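Tail fiber protein (Acinetobacter phage AM24, PDB 5W5P) probably recognises and degrades capsular polysaccharide of the bacterial host Acinetobacter baumannii as the trimeric tailspike of the phage. Local coordinates at the interface of chains A and B. Residues are numbered along the deposited sequence; one frame, centred on the assembly and turned at random. Chains: chain A/B, Tail fiber protein.

Contact 1: the interface of chains A and B. Residues chain A 18-19, 30, 34; chain B 22, 24, 30, 33.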
# COMPACT_ATOMS: atom_id res chain seq x y z
N PRO A 18 13.01 -20.80 -72.05
CA PRO A 18 13.51 -20.16 -70.83
C PRO A 18 12.68 -18.93 -70.47
O PRO A 18 12.21 -18.20 -71.34
CB PRO A 18 14.95 -19.78 -71.19
CG PRO A 18 14.98 -19.74 -72.69
CD PRO A 18 14.00 -20.78 -73.14
N ALA A 19 12.50 -18.72 -69.17
CA ALA A 19 11.70 -17.59 -68.70
C ALA A 19 12.31 -16.25 -69.08
O ALA A 19 11.58 -15.26 -69.18
CB ALA A 19 11.51 -17.67 -67.19
N GLN A 30 10.52 -12.23 -67.57
CA GLN A 30 9.82 -13.10 -66.62
C GLN A 30 10.78 -13.71 -65.62
O GLN A 30 10.42 -13.90 -64.45
CB GLN A 30 9.07 -14.21 -67.36
CG GLN A 30 8.31 -15.15 -66.45
CD GLN A 30 7.13 -14.48 -65.78
OE1 GLN A 30 6.34 -13.80 -66.44
NE2 GLN A 30 7.00 -14.67 -64.47
N ASN A 34 10.31 -13.67 -61.72
CA ASN A 34 10.39 -14.87 -60.88
C ASN A 34 11.41 -14.70 -59.76
O ASN A 34 11.21 -15.22 -58.66
CB ASN A 34 10.74 -16.09 -61.73
CG ASN A 34 9.63 -16.47 -62.70
OD1 ASN A 34 8.56 -15.86 -62.70
ND2 ASN A 34 9.89 -17.49 -63.52
N ILE B 22 7.19 -23.07 -70.04
CA ILE B 22 8.23 -22.10 -69.73
C ILE B 22 9.06 -22.64 -68.57
O ILE B 22 8.50 -23.15 -67.59
CB ILE B 22 7.62 -20.73 -69.38
CG1 ILE B 22 6.58 -20.32 -70.43
CG2 ILE B 22 8.71 -19.68 -69.24
CD1 ILE B 22 7.16 -20.09 -71.82
N ASP B 24 11.97 -22.01 -65.64
CA ASP B 24 12.65 -21.05 -64.78
C ASP B 24 14.08 -21.52 -64.54
O ASP B 24 14.38 -22.72 -64.61
CB ASP B 24 11.89 -20.92 -63.45
CG ASP B 24 12.65 -20.12 -62.40
OD1 ASP B 24 12.55 -18.88 -62.42
OD2 ASP B 24 13.32 -20.74 -61.55
N GLN B 30 7.48 -22.71 -65.22
CA GLN B 30 6.81 -21.49 -64.80
C GLN B 30 5.51 -21.80 -64.06
O GLN B 30 5.15 -21.09 -63.12
CB GLN B 30 6.52 -20.59 -66.00
CG GLN B 30 5.83 -19.29 -65.64
CD GLN B 30 6.73 -18.35 -64.85
OE1 GLN B 30 7.88 -18.14 -65.22
NE2 GLN B 30 6.21 -17.80 -63.76
N VAL B 33 6.44 -22.35 -60.57
CA VAL B 33 6.72 -21.06 -59.96
C VAL B 33 5.43 -20.33 -59.63
O VAL B 33 5.27 -19.76 -58.54
CB VAL B 33 7.62 -20.22 -60.89
CG1 VAL B 33 7.44 -18.73 -60.63
CG2 VAL B 33 9.08 -20.62 -60.73
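A:Asn34 and B:Gln30 meet from matching helices, 30-35 of each chain, while B:Ile22, which touches A:Ala19, has an extended strand backbone and B:Asp24 follows in a loop. The worked example here is the primary amide as a two-way connector. CG anti to the carbonyl carbon (chi1 -67°) sends the A:Asn34 amide across to that of B:Gln30, the two planes turned 42° apart. Its ND2 gives a nearly straight hydrogen bond to the amide oxygen OE1 of B:Gln30 at 2.7 Å, while B:Gln30 NE2 returns one to A:Asn34 OD1 at 3.2 Å. The amides are therefore paired head to tail despite their twist. The carboxylate atom B:Asp24 OD1 takes a second bond from A:Asn34 ND2, on its anti side and somewhat out of the carboxylate plane, at 3.2 Å. Within chain A, NE2 of A:Gln30 donates to A:Asn34 OD1 at 2.6 Å, coming from the opposite face to B:Gln30 NE2, and these paired donors should fix the rotation of the amide. A:Gln30 reaches there through a bend at its second torsion (69°). The methyl B:Val33 CG1 packs against A:Asn34 CG at 3.8 Å, and B:Ile22 CG2 rests 3.7 Å from A:Ala19 CA. These contacts join the small N-terminal segments of neighbouring chains, at the end of the spike that precedes the long beta-helical body.

Contact 2: the interface of chains A and B. Residues chain A 412, 429-432; chain B 365-366, 400-402, 404.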
# COMPACT_ATOMS: atom_id res chain seq x y z
N TRP A 412 4.57 -9.64 12.27
CA TRP A 412 4.68 -10.97 12.86
C TRP A 412 6.12 -11.45 12.73
O TRP A 412 6.66 -11.49 11.62
CB TRP A 412 3.74 -11.98 12.17
CG TRP A 412 3.64 -13.31 12.86
CD1 TRP A 412 2.61 -13.75 13.65
CD2 TRP A 412 4.59 -14.39 12.82
NE1 TRP A 412 2.86 -15.02 14.10
CE2 TRP A 412 4.07 -15.44 13.61
CE3 TRP A 412 5.83 -14.57 12.20
CZ2 TRP A 412 4.75 -16.64 13.79
CZ3 TRP A 412 6.51 -15.76 12.38
CH2 TRP A 412 5.96 -16.79 13.17
N GLY A 429 0.05 -4.11 17.99
CA GLY A 429 -0.45 -5.14 17.10
C GLY A 429 0.57 -6.12 16.60
O GLY A 429 0.24 -6.95 15.74
N ASN A 430 1.80 -6.08 17.10
CA ASN A 430 2.85 -6.96 16.62
C ASN A 430 2.81 -8.30 17.34
O ASN A 430 2.39 -8.40 18.50
CB ASN A 430 4.22 -6.31 16.81
CG ASN A 430 4.37 -5.01 16.03
OD1 ASN A 430 4.45 -5.02 14.80
ND2 ASN A 430 4.40 -3.90 16.75
N ALA A 431 3.29 -9.34 16.65
CA ALA A 431 3.33 -10.69 17.19
C ALA A 431 4.77 -11.13 17.36
O ALA A 431 5.57 -11.01 16.43
CB ALA A 431 2.58 -11.66 16.29
N PHE A 432 5.10 -11.64 18.54
CA PHE A 432 6.46 -12.09 18.88
C PHE A 432 6.41 -13.57 19.24
O PHE A 432 6.60 -13.95 20.39
CB PHE A 432 7.03 -11.25 20.03
CG PHE A 432 6.89 -9.78 19.82
CD1 PHE A 432 7.85 -9.08 19.12
CD2 PHE A 432 5.79 -9.09 20.32
CE1 PHE A 432 7.72 -7.72 18.92
CE2 PHE A 432 5.66 -7.73 20.13
CZ PHE A 432 6.62 -7.04 19.43
N SER B 365 -3.07 -13.46 13.98
CA SER B 365 -2.01 -12.76 14.71
C SER B 365 -1.34 -11.76 13.77
O SER B 365 -0.57 -12.16 12.89
CB SER B 365 -1.00 -13.75 15.27
OG SER B 365 -0.13 -13.11 16.18
N GLY B 366 -1.61 -10.47 13.98
CA GLY B 366 -1.01 -9.43 13.17
C GLY B 366 -1.79 -9.13 11.91
O GLY B 366 -1.40 -9.55 10.82
N LEU B 400 -0.62 -10.42 25.08
CA LEU B 400 -1.07 -10.59 23.70
C LEU B 400 0.09 -10.74 22.72
O LEU B 400 -0.05 -10.44 21.54
CB LEU B 400 -1.96 -9.42 23.28
CG LEU B 400 -2.99 -8.89 24.27
CD1 LEU B 400 -3.58 -7.58 23.78
CD2 LEU B 400 -4.09 -9.92 24.53
N ASP B 401 1.24 -11.22 23.21
CA ASP B 401 2.45 -11.25 22.38
C ASP B 401 2.30 -12.19 21.20
O ASP B 401 2.64 -11.84 20.06
CB ASP B 401 3.65 -11.67 23.22
CG ASP B 401 4.17 -10.57 24.11
OD1 ASP B 401 3.64 -9.44 24.04
OD2 ASP B 401 5.13 -10.83 24.86
N VAL B 402 1.82 -13.40 21.44
CA VAL B 402 1.82 -14.42 20.40
C VAL B 402 0.69 -14.19 19.41
O VAL B 402 0.91 -14.17 18.19
CB VAL B 402 1.74 -15.82 21.03
CG1 VAL B 402 1.97 -16.89 19.98
CG2 VAL B 402 2.76 -15.95 22.15
N ALA B 404 -1.59 -11.58 18.33
CA ALA B 404 -1.90 -10.16 18.31
C ALA B 404 -3.25 -9.92 17.64
O ALA B 404 -3.41 -10.26 16.46
CB ALA B 404 -0.81 -9.39 17.58
O HOH W 1 0.55 -8.19 20.40
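A:Trp412 and B:Ser365 each put the first side-chain atom beyond CB anti to the backbone N (chi1 -171° and -169°), which brings the indole edge up to the serine. B:Ser365 CB lies in the plane of the ring, 4.0 Å from A:Trp412 CD1. The same serine torsion aims OG into its own chain, illustrating how a hydroxyl of a contact residue can also hold its own chain's binding surface in shape: B:Ser365 OG donates to the carbonyl B:Val402 O at 2.5 Å and accepts from B:Ala404 N at 3.0 Å. This tie plausibly holds the 400-404 stretch against strand 365-370 of its own chain. From that stretch, B:Asp401 O receives the backbone hydrogen bond of A:Phe432 N at 2.9 Å, with the donor standing above the carbonyl plane by 42° and therefore not on a lone pair. Beside it, the methyl B:Ala404 CB sits 3.2 Å from A:Gly429 O and 3.5 Å from A:Asn430 O. A water extends the seam, lying 2.6 Å from A:Asn430 O and 2.6 Å from B:Leu400 O, so that two carbonyls are bridged. In the fold, short strands 412-413 and 431-432 of one chain abut strand 365-370 and the 400-404 loop of its neighbour, towards the C-terminal end of the beta-helical body.

Contact 3: the interface of chains A and B. Residues chain A 446, 453-455, 604; chain B 444, 446, 448-449, 451.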
# COMPACT_ATOMS: atom_id res chain seq x y z
N HIS A 446 -1.45 1.94 25.80
CA HIS A 446 -2.38 1.75 26.91
C HIS A 446 -3.56 0.88 26.52
O HIS A 446 -4.16 0.23 27.39
CB HIS A 446 -2.86 3.10 27.44
CG HIS A 446 -3.85 3.79 26.55
ND1 HIS A 446 -5.19 3.48 26.54
CD2 HIS A 446 -3.69 4.80 25.66
CE1 HIS A 446 -5.81 4.26 25.67
NE2 HIS A 446 -4.92 5.06 25.12
N PHE A 453 -10.22 5.51 27.51
CA PHE A 453 -10.48 6.89 27.91
C PHE A 453 -11.86 7.33 27.46
O PHE A 453 -12.34 6.92 26.40
CB PHE A 453 -9.41 7.83 27.34
CG PHE A 453 -8.08 7.70 28.00
CD1 PHE A 453 -7.25 6.63 27.70
CD2 PHE A 453 -7.65 8.64 28.92
CE1 PHE A 453 -6.02 6.50 28.31
CE2 PHE A 453 -6.41 8.51 29.54
CZ PHE A 453 -5.60 7.44 29.23
N ASP A 454 -12.50 8.15 28.28
CA ASP A 454 -13.81 8.69 27.97
C ASP A 454 -13.84 10.15 28.40
O ASP A 454 -12.96 10.63 29.11
CB ASP A 454 -14.93 7.91 28.66
CG ASP A 454 -16.17 7.79 27.80
OD1 ASP A 454 -16.48 8.75 27.07
OD2 ASP A 454 -16.83 6.74 27.86
N LEU A 455 -14.88 10.86 27.96
CA LEU A 455 -14.96 12.29 28.20
C LEU A 455 -16.37 12.77 27.92
O LEU A 455 -17.11 12.16 27.14
CB LEU A 455 -13.94 13.06 27.34
CG LEU A 455 -14.23 13.31 25.85
CD1 LEU A 455 -13.30 14.38 25.30
CD2 LEU A 455 -14.10 12.03 25.05
N THR A 604 -12.96 14.06 32.07
CA THR A 604 -12.17 13.10 31.31
C THR A 604 -11.88 11.91 32.21
O THR A 604 -11.32 12.07 33.30
CB THR A 604 -10.86 13.72 30.81
OG1 THR A 604 -11.15 14.82 29.94
CG2 THR A 604 -10.05 12.69 30.03
N LYS B 444 -10.76 3.22 23.67
CA LYS B 444 -10.65 4.48 22.94
C LYS B 444 -9.28 5.09 23.24
O LYS B 444 -8.93 5.27 24.41
CB LYS B 444 -11.77 5.44 23.33
CG LYS B 444 -11.64 6.83 22.71
CD LYS B 444 -12.60 7.84 23.35
CE LYS B 444 -13.93 7.88 22.62
NZ LYS B 444 -13.79 8.45 21.24
N HIS B 446 -6.31 7.57 23.96
CA HIS B 446 -6.38 8.76 24.81
C HIS B 446 -6.38 10.05 23.99
O HIS B 446 -6.90 11.07 24.44
CB HIS B 446 -5.23 8.78 25.82
CG HIS B 446 -3.90 9.10 25.22
ND1 HIS B 446 -3.48 10.39 24.97
CD2 HIS B 446 -2.87 8.30 24.86
CE1 HIS B 446 -2.27 10.37 24.46
NE2 HIS B 446 -1.87 9.11 24.38
N GLU B 448 -8.07 10.68 21.27
CA GLU B 448 -9.45 11.02 20.93
C GLU B 448 -10.22 11.55 22.13
O GLU B 448 -11.30 12.14 21.95
CB GLU B 448 -10.15 9.79 20.33
CG GLU B 448 -9.45 9.25 19.08
CD GLU B 448 -10.27 8.25 18.30
OE1 GLU B 448 -11.25 7.69 18.85
OE2 GLU B 448 -9.94 8.01 17.12
N ALA B 449 -9.71 11.36 23.34
CA ALA B 449 -10.27 11.99 24.53
C ALA B 449 -9.61 13.32 24.84
O ALA B 449 -9.75 13.83 25.96
CB ALA B 449 -10.16 11.04 25.73
N VAL B 451 -6.57 14.03 25.42
CA VAL B 451 -5.52 13.90 26.41
C VAL B 451 -4.18 13.91 25.69
O VAL B 451 -4.00 13.18 24.70
CB VAL B 451 -5.69 12.61 27.23
CG1 VAL B 451 -4.50 12.40 28.15
CG2 VAL B 451 -7.00 12.65 28.03
O HOH W 2 -9.48 15.93 28.25
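A:Phe453 presents a face of its ring to B:His446, the two side chains lying alongside and pointing the same way, at the junction of body and C-terminal domains where 3-10 helix 446-449 of one chain meets strand 451-461 of the next. B:His446 CB stands over the middle of that ring, 3.4 Å from its centroid, in a CH-pi contact. On chain A, the phenyl edge in turn leans over A:His446, whose imidazole has A:Phe453 CE1 above its centre. With the phenyl on that face, the imidazole points to the partner chain, and A:His446 NE2 accepts a hydrogen bond from B:His446 N at 3.1 Å, the donor tilted 21° from the ring plane. Both histidines have CG between the backbone N and the carbonyl carbon (chi1 73°), and A:His446 CD2 and B:His446 CD2 pass 3.7 Å apart. B:His446 ND1 donates to its own B:Val451 O at 2.9 Å, which braces the ring. The B:Lys444 methylenes lie along A:Phe453 O. B:Ala449, ending the 3-10 helix, packs its CB 3.7 Å from A:Phe453 CB, and from further along that strand of chain A, A:Leu455 CD2 reaches B:Ala449 CA at 3.9 Å. Beyond, a water lies 2.6 Å from the hydroxyl A:Thr604 OG1 and 3.1 Å from B:Ala449 O.

Contact 1 lies far from the others along the spike, its C-alpha centre about 84 Å from that of contact 2 and about 98 Å from that of contact 3, whereas contacts 2 and 3 are about 24 Å apart. They share no residues. In contacts 1 and 3 the same elements come from both chains, helix 30-35 and the 446-449 and 451-461 segments, but meet through different faces, consistent with neighbours in a trimer, where the pair is not related by an exact two-fold. With three copies in the assembly, such patches probably recur at each chain boundary, tying the spike together at its N-terminal end and again where the body passes into the C-terminal domains.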